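Local coordinates for alginate lyase, family PL7 (Zobellia galactanivorans, PDB 4BE3), which acts as an exolytic alginate lyase, probably cleaving this uronate polysaccharide by beta-elimination, at residues S135-N139 with G160-S164; E185-Y189 with T201-H207. All coordinates share one frame; numbering follows the deposited sequence. Where two conformers were deposited one is given.

Contact 1. Residues S135-N139 with G160-S164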
ATOM      1  N   SER A 135     -24.299  20.165  -9.673  1.00 17.93           N
ATOM      2  CA  SER A 135     -24.579  18.957  -8.954  1.00 16.97           C
ATOM      3  C   SER A 135     -23.190  18.291  -8.722  1.00 18.55           C
ATOM      4  O   SER A 135     -22.253  18.401  -9.516  1.00 18.70           O
ATOM      5  CB  SER A 135     -25.377  17.975  -9.834  1.00 17.77           C
ATOM      6  OG  SER A 135     -26.680  18.539 -10.159  1.00 20.59           O
ATOM      7  N   VAL A 136     -23.174  17.557  -7.641  1.00 15.57           N
ATOM      8  CA  VAL A 136     -21.997  16.634  -7.348  1.00 15.50           C
ATOM      9  C   VAL A 136     -22.561  15.251  -7.325  1.00 17.14           C
ATOM     10  O   VAL A 136     -23.638  14.986  -6.697  1.00 16.69           O
ATOM     11  CB  VAL A 136     -21.442  16.947  -5.948  1.00 14.91           C
ATOM     12  CG1 VAL A 136     -20.335  15.858  -5.587  1.00 17.10           C
ATOM     13  CG2 VAL A 136     -20.700  18.334  -6.006  1.00 17.75           C
ATOM     14  N   PHE A 137     -21.954  14.319  -8.077  1.00 16.55           N
ATOM     15  CA  PHE A 137     -22.472  12.987  -8.061  1.00 15.58           C
ATOM     16  C   PHE A 137     -21.276  12.045  -8.259  1.00 16.76           C
ATOM     17  O   PHE A 137     -20.156  12.547  -8.598  1.00 17.17           O
ATOM     18  CB  PHE A 137     -23.462  12.683  -9.235  1.00 16.70           C
ATOM     19  CG  PHE A 137     -22.987  13.128 -10.594  1.00 16.58           C
ATOM     20  CD1 PHE A 137     -22.235  12.201 -11.402  1.00 16.32           C
ATOM     21  CD2 PHE A 137     -23.463  14.362 -11.137  1.00 17.07           C
ATOM     22  CE1 PHE A 137     -21.853  12.507 -12.770  1.00 17.60           C
ATOM     23  CE2 PHE A 137     -23.029  14.702 -12.490  1.00 17.82           C
ATOM     24  CZ  PHE A 137     -22.295  13.788 -13.256  1.00 17.12           C
ATOM     25  N   TRP A 138     -21.427  10.774  -7.993  1.00 16.49           N
ATOM     26  CA  TRP A 138     -20.250   9.897  -8.207  1.00 15.92           C
ATOM     27  C   TRP A 138     -20.648   8.679  -8.999  1.00 15.61           C
ATOM     28  O   TRP A 138     -21.764   8.191  -8.838  1.00 17.67           O
ATOM     29  CB  TRP A 138     -19.608   9.511  -6.858  1.00 15.64           C
ATOM     30  CG  TRP A 138     -20.489   8.639  -6.020  1.00 18.03           C
ATOM     31  CD1 TRP A 138     -21.465   9.092  -5.129  1.00 19.20           C
ATOM     32  CD2 TRP A 138     -20.449   7.173  -5.908  1.00 17.56           C
ATOM     33  NE1 TRP A 138     -21.996   8.032  -4.444  1.00 20.56           N
ATOM     34  CE2 TRP A 138     -21.436   6.841  -4.880  1.00 18.07           C
ATOM     35  CE3 TRP A 138     -19.663   6.154  -6.518  1.00 17.46           C
ATOM     36  CZ2 TRP A 138     -21.706   5.515  -4.468  1.00 21.86           C
ATOM     37  CZ3 TRP A 138     -19.932   4.823  -6.083  1.00 22.59           C
ATOM     38  CH2 TRP A 138     -20.920   4.525  -5.114  1.00 21.97           C
ATOM     39  N   ASN A 139     -19.745   8.175  -9.834  1.00 15.69           N
ATOM     40  CA  ASN A 139     -20.112   7.049 -10.747  1.00 15.62           C
ATOM     41  C   ASN A 139     -19.237   5.820 -10.353  1.00 16.52           C
ATOM     42  O   ASN A 139     -18.027   6.014 -10.018  1.00 18.87           O
ATOM     43  CB  ASN A 139     -19.644   7.375 -12.147  1.00 15.88           C
ATOM     44  CG  ASN A 139     -20.635   8.315 -12.835  1.00 18.17           C
ATOM     45  OD1 ASN A 139     -21.419   8.957 -12.141  1.00 17.92           O
ATOM     46  ND2 ASN A 139     -20.538   8.426 -14.231  1.00 18.00           N
ATOM     47  N   GLY A 160     -27.911  17.514  -5.631  1.00 22.50           N
ATOM     48  CA  GLY A 160     -28.276  17.872  -6.997  1.00 20.78           C
ATOM     49  C   GLY A 160     -28.666  16.625  -7.778  1.00 18.73           C
ATOM     50  O   GLY A 160     -29.181  15.631  -7.194  1.00 22.07           O
ATOM     51  N   TYR A 161     -28.294  16.638  -9.041  1.00 17.48           N
ATOM     52  CA  TYR A 161     -28.683  15.557  -9.924  1.00 16.55           C
ATOM     53  C   TYR A 161     -27.543  14.518 -10.073  1.00 19.69           C
ATOM     54  O   TYR A 161     -26.391  14.767  -9.693  1.00 20.57           O
ATOM     55  CB  TYR A 161     -28.806  16.095 -11.330  1.00 15.84           C
ATOM     56  CG  TYR A 161     -29.947  17.147 -11.432  1.00 19.84           C
ATOM     57  CD1 TYR A 161     -31.166  16.946 -10.750  1.00 21.56           C
ATOM     58  CD2 TYR A 161     -29.725  18.285 -12.188  1.00 20.82           C
ATOM     59  CE1 TYR A 161     -32.237  17.949 -10.841  1.00 22.21           C
ATOM     60  CE2 TYR A 161     -30.799  19.231 -12.357  1.00 21.45           C
ATOM     61  CZ  TYR A 161     -32.010  18.966 -11.686  1.00 21.27           C
ATOM     62  OH  TYR A 161     -33.075  19.915 -11.813  1.00 25.57           O
ATOM     63  N   ASP A 162     -27.869  13.359 -10.554  1.00 18.09           N
ATOM     64  CA  ASP A 162     -26.775  12.431 -11.020  1.00 17.96           C
ATOM     65  C   ASP A 162     -26.528  12.672 -12.562  1.00 18.21           C
ATOM     66  O   ASP A 162     -27.122  13.604 -13.140  1.00 19.01           O
ATOM     67  CB  ASP A 162     -27.086  10.950 -10.704  1.00 17.24           C
ATOM     68  CG  ASP A 162     -28.304  10.456 -11.410  1.00 21.36           C
ATOM     69  OD1 ASP A 162     -28.531  10.732 -12.622  1.00 22.93           O
ATOM     70  OD2 ASP A 162     -29.081   9.772 -10.716  1.00 22.68           O
ATOM     71  N   MET A 163     -25.663  11.886 -13.206  1.00 17.96           N
ATOM     72  CA  MET A 163     -25.244  12.288 -14.508  1.00 19.10           C
ATOM     73  C   MET A 163     -26.408  12.116 -15.502  1.00 19.90           C
ATOM     74  O   MET A 163     -26.297  12.663 -16.635  1.00 20.25           O
ATOM     75  CB  MET A 163     -24.193  11.164 -14.954  1.00 20.16           C
ATOM     76  CG  MET A 163     -23.314  11.643 -16.023  1.00 24.11           C
ATOM     77  SD  MET A 163     -22.381  10.126 -16.566  1.00 23.92           S
ATOM     78  CE  MET A 163     -21.246  11.014 -17.644  1.00 25.98           C
ATOM     79  N   SER A 164     -27.441  11.376 -15.102  1.00 19.48           N
ATOM     80  CA  SER A 164     -28.489  10.977 -16.094  1.00 19.15           C
ATOM     81  C   SER A 164     -29.462  12.139 -16.393  1.00 19.23           C
ATOM     82  O   SER A 164     -30.288  12.042 -17.299  1.00 20.02           O
ATOM     83  CB  SER A 164     -29.343   9.742 -15.617  1.00 22.17           C
ATOM     84  OG  SER A 164     -30.124  10.100 -14.482  1.00 22.97           O
TER
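Ser135, Phe137 and Asn139 project from one side of strand 133-141 in the PL7 jelly-roll beta-sandwich and receive the loop 160-164, which follows the neighbouring strand 153-157. The packing is tightest around the Phe137 ring. CG of Phe137 lies between its own backbone N and carbonyl carbon (chi1 47°), which turns the ring along the incoming loop. The backbone from Asp162 to Met163 passes over one ring face, with Met163 N 3.6 Å above the plane of Phe137 and over its centre; that N-H is spent on Ser155 OG, in strand 153-157. At the far rim, Phe137 CE1 meets Met163 CB at 3.5 Å. The Phe137 ring also stacks with Phe124 of strand 121-126.

Polar contacts flank this packed region, strong at one end and weak at the other. Ser135 OG accepts the Tyr161 N-H at 2.7 Å in an almost straight bond (172°), and Gly160 CA fits only 3.6 Å from the same Ser135 OG. At the other end Met163, fully extended, reaches past the ring until its SD takes a weak hydrogen bond from Asn139 ND2 at 3.4 Å. The main partners of that amide are different ones: OD1 is bound to Ser155 OG and ND2 to Asp153 OD2.

The other side of the loop is looser and partly exposed. Tyr161 brushes Ser135 OG with its CB, then leads its ring away from the strand, and its hydroxyl is hydrogen-bonded to Glu175 O. Asp162 likewise turns its side chain from the strand and forms an Asx turn, OD1 accepting Ser164 N at 2.8 Å through its anti lone pair; the same oxygen also takes the Ser164 hydroxyl on its syn lone pair.

Contact 2. Residues E185-Y189 with T201-H207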
ATOM      1  N   GLU A 185     -17.988  27.442  -4.459  1.00 24.20           N
ATOM      2  CA  GLU A 185     -18.508  27.003  -3.136  1.00 23.47           C
ATOM      3  C   GLU A 185     -17.697  25.781  -2.631  1.00 24.39           C
ATOM      4  O   GLU A 185     -17.619  24.764  -3.332  1.00 25.02           O
ATOM      5  CB  GLU A 185     -19.969  26.595  -3.224  1.00 24.80           C
ATOM      6  CG  GLU A 185     -20.556  26.234  -1.868  1.00 27.94           C
ATOM      7  CD  GLU A 185     -22.094  26.075  -1.871  1.00 32.91           C
ATOM      8  OE1 GLU A 185     -22.749  26.099  -2.964  1.00 29.06           O
ATOM      9  OE2 GLU A 185     -22.671  26.066  -0.774  1.00 29.79           O
ATOM     10  N   GLU A 186     -17.097  25.868  -1.421  1.00 24.81           N
ATOM     11  CA  GLU A 186     -16.276  24.792  -0.898  0.50 23.35           C
ATOM     12  C   GLU A 186     -17.043  23.528  -0.614  1.00 24.44           C
ATOM     13  O   GLU A 186     -18.103  23.580  -0.002  1.00 23.38           O
ATOM     14  CB  GLU A 186     -15.627  25.269   0.433  0.50 23.83           C
ATOM     15  CG  GLU A 186     -14.633  26.327   0.140  0.50 22.47           C
ATOM     16  CD  GLU A 186     -13.652  26.686   1.295  0.50 25.39           C
ATOM     17  OE1 GLU A 186     -13.247  25.838   2.067  0.50 28.94           O
ATOM     18  OE2 GLU A 186     -13.249  27.851   1.340  0.50 26.18           O
ATOM     19  N   PHE A 187     -16.476  22.342  -0.966  1.00 20.95           N
ATOM     20  CA  PHE A 187     -17.024  21.096  -0.417  1.00 20.48           C
ATOM     21  C   PHE A 187     -15.839  20.111  -0.235  1.00 20.94           C
ATOM     22  O   PHE A 187     -14.724  20.389  -0.743  1.00 21.71           O
ATOM     23  CB  PHE A 187     -18.130  20.476  -1.357  1.00 18.71           C
ATOM     24  CG  PHE A 187     -17.663  20.148  -2.755  1.00 19.49           C
ATOM     25  CD1 PHE A 187     -17.621  21.168  -3.701  1.00 19.66           C
ATOM     26  CD2 PHE A 187     -17.286  18.836  -3.067  1.00 18.89           C
ATOM     27  CE1 PHE A 187     -17.244  20.863  -5.043  1.00 22.12           C
ATOM     28  CE2 PHE A 187     -16.916  18.508  -4.417  1.00 19.61           C
ATOM     29  CZ  PHE A 187     -16.922  19.521  -5.399  1.00 19.52           C
ATOM     30  N   SER A 188     -16.109  19.070   0.550  1.00 19.80           N
ATOM     31  CA  SER A 188     -15.089  18.051   0.852  1.00 21.86           C
ATOM     32  C   SER A 188     -15.594  16.697   0.401  1.00 19.87           C
ATOM     33  O   SER A 188     -16.784  16.442   0.500  1.00 21.34           O
ATOM     34  CB  SER A 188     -14.928  18.048   2.400  1.00 21.95           C
ATOM     35  OG  SER A 188     -14.341  19.366   2.682  1.00 26.66           O
ATOM     36  N   TYR A 189     -14.684  15.761   0.073  1.00 18.32           N
ATOM     37  CA  TYR A 189     -15.016  14.398  -0.096  1.00 16.82           C
ATOM     38  C   TYR A 189     -13.927  13.584   0.643  1.00 19.41           C
ATOM     39  O   TYR A 189     -12.760  14.054   0.856  1.00 20.16           O
ATOM     40  CB  TYR A 189     -15.146  13.990  -1.579  1.00 18.62           C
ATOM     41  CG  TYR A 189     -13.928  14.117  -2.397  1.00 18.23           C
ATOM     42  CD1 TYR A 189     -12.893  13.093  -2.289  1.00 18.89           C
ATOM     43  CD2 TYR A 189     -13.838  15.040  -3.418  1.00 17.62           C
ATOM     44  CE1 TYR A 189     -11.733  13.115  -3.124  1.00 18.96           C
ATOM     45  CE2 TYR A 189     -12.658  15.099  -4.287  1.00 16.82           C
ATOM     46  CZ  TYR A 189     -11.617  14.108  -4.089  1.00 16.88           C
ATOM     47  OH  TYR A 189     -10.561  14.185  -4.988  1.00 17.54           O
ATOM     48  N   THR A 201     -17.660   9.879   1.997  1.00 17.85           N
ATOM     49  CA  THR A 201     -18.347  10.930   2.808  1.00 19.71           C
ATOM     50  C   THR A 201     -18.235  12.172   2.018  1.00 18.79           C
ATOM     51  O   THR A 201     -17.095  12.606   1.653  1.00 20.38           O
ATOM     52  CB  THR A 201     -17.664  11.109   4.176  1.00 21.57           C
ATOM     53  OG1 THR A 201     -17.628   9.808   4.813  1.00 23.11           O
ATOM     54  CG2 THR A 201     -18.448  12.120   5.147  1.00 22.90           C
ATOM     55  N   PHE A 202     -19.318  12.921   1.918  1.00 19.58           N
ATOM     56  CA  PHE A 202     -19.295  14.224   1.254  1.00 19.26           C
ATOM     57  C   PHE A 202     -19.889  15.305   2.138  1.00 20.95           C
ATOM     58  O   PHE A 202     -20.924  15.036   2.745  1.00 22.60           O
ATOM     59  CB  PHE A 202     -20.255  14.151  -0.002  1.00 19.50           C
ATOM     60  CG  PHE A 202     -19.722  13.252  -1.067  1.00 17.24           C
ATOM     61  CD1 PHE A 202     -18.866  13.812  -2.040  1.00 19.27           C
ATOM     62  CD2 PHE A 202     -20.115  11.922  -1.091  1.00 18.96           C
ATOM     63  CE1 PHE A 202     -18.421  13.031  -3.117  1.00 17.96           C
ATOM     64  CE2 PHE A 202     -19.686  11.087  -2.160  1.00 17.58           C
ATOM     65  CZ  PHE A 202     -18.805  11.664  -3.153  1.00 16.03           C
ATOM     66  N   SER A 203     -19.187  16.432   2.307  1.00 22.20           N
ATOM     67  CA  SER A 203     -19.728  17.442   3.235  0.50 22.25           C
ATOM     68  C   SER A 203     -19.508  18.818   2.645  1.00 23.55           C
ATOM     69  O   SER A 203     -18.599  19.044   1.823  1.00 22.15           O
ATOM     70  CB  SER A 203     -18.987  17.298   4.612  0.50 22.93           C
ATOM     71  OG  SER A 203     -17.611  17.588   4.438  0.50 18.97           O
ATOM     72  N   SER A 204     -20.363  19.755   3.029  1.00 22.94           N
ATOM     73  CA  SER A 204     -20.232  21.113   2.565  1.00 24.76           C
ATOM     74  C   SER A 204     -21.067  22.013   3.511  1.00 27.63           C
ATOM     75  O   SER A 204     -22.143  21.631   3.928  1.00 26.98           O
ATOM     76  CB  SER A 204     -20.757  21.266   1.157  1.00 23.51           C
ATOM     77  OG  SER A 204     -20.605  22.608   0.711  1.00 25.13           O
ATOM     78  N   GLU A 205     -20.488  23.128   3.918  1.00 29.38           N
ATOM     79  CA  GLU A 205     -21.181  23.934   4.941  1.00 33.02           C
ATOM     80  C   GLU A 205     -22.611  24.336   4.455  1.00 31.98           C
ATOM     81  O   GLU A 205     -22.839  24.876   3.347  1.00 30.74           O
ATOM     82  CB  GLU A 205     -20.319  25.154   5.241  1.00 37.15           C
ATOM     83  CG  GLU A 205     -20.987  26.284   6.024  1.00 52.90           C
ATOM     84  CD  GLU A 205     -21.328  25.908   7.439  1.00 72.58           C
ATOM     85  OE1 GLU A 205     -20.643  24.993   7.974  1.00 79.72           O
ATOM     86  OE2 GLU A 205     -22.285  26.524   7.999  1.00 76.40           O
ATOM     87  N   GLY A 206     -23.594  24.036   5.289  1.00 31.27           N
ATOM     88  CA  GLY A 206     -24.928  24.446   4.923  1.00 36.58           C
ATOM     89  C   GLY A 206     -25.663  23.382   4.119  1.00 35.42           C
ATOM     90  O   GLY A 206     -26.802  23.575   3.775  1.00 34.16           O
ATOM     91  N   HIS A 207     -25.014  22.268   3.806  1.00 28.73           N
ATOM     92  CA  HIS A 207     -25.586  21.149   3.143  1.00 29.16           C
ATOM     93  C   HIS A 207     -25.460  19.915   3.955  1.00 26.63           C
ATOM     94  O   HIS A 207     -24.665  19.846   4.877  1.00 27.35           O
ATOM     95  CB  HIS A 207     -24.855  20.855   1.791  1.00 27.16           C
ATOM     96  CG  HIS A 207     -24.869  22.070   0.873  1.00 27.94           C
ATOM     97  ND1 HIS A 207     -25.885  22.336   0.048  1.00 30.60           N
ATOM     98  CD2 HIS A 207     -23.965  23.134   0.739  1.00 30.59           C
ATOM     99  CE1 HIS A 207     -25.615  23.504  -0.629  1.00 29.26           C
ATOM    100  NE2 HIS A 207     -24.457  23.971  -0.199  1.00 29.86           N
TER
HETATM  101  O   HOH W   1     -21.361  26.120   1.512  1.00 30.15           O
HETATM  102  O   HOH W   2     -18.020  24.144   2.915  1.00 40.05           O
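Ser188 and Ser203 form an antiparallel hydrogen-bonded pair between strands 187-194 and 197-203, adjacent strands of a beta hairpin. Ser188 N donates to Ser203 O at 2.8 Å, and Ser203 N returns the bond to Ser188 O at 3.0 Å. The next pair, Tyr189 with Phe202, is non-hydrogen-bonded; here Tyr189 CA lies 3.3 Å from Thr201 O in a CA-H...O contact.

The apolar contact lies mainly on the sheet face bearing Tyr189 and Phe202, where Tyr189 CB touches Phe202 CE1 at 3.7 Å; Phe187 CB also rests on Ser204 CB. The phenol itself leads away to bond Val107 O, while Ile123 of strand 121-126 packs on both residues of the pair.

Beyond the paired strands, side chains take over. Ser204 OG, anti to its own N (chi1 -179°), reaches back to donate to Glu186 O at 2.8 Å, in the carbonyl plane. A type II turn from Ser204 to His207 then brings the imidazole opposite the extended Glu185. His207 NE2 donates to Glu185 OE2 at 2.8 Å, within the ring plane but 49° out of the carboxylate plane.

Water adds two bridges, one from Glu185 OE2 to Glu205 O and one from Glu186 O to Glu205 N. With Ala182 N bound to OE1, both Glu185 oxygens have donors, and the carboxylate would probably stabilise a protonated imidazole on His207.

In the fold
Along the chain, strand 133-141 comes first. Contact 1 closes when the chain, after running back through strand 153-157, returns to it at 160-164, some 20 residues later. The chain then passes through strand 181-182 before contact 2 opens at 185-189; 201-207 closes it across the hairpin of strands 187-194 and 197-203. The two contacts therefore follow in series, neither nested nor crossing. They belong to different sheets, and their inward side chains meet in the core: Val136 CG2 is 4.0 Å from Phe187 CZ, and Trp138 also packs on Phe202. Contact 1 thus ties a loop to one sheet, contact 2 pairs strands of the other.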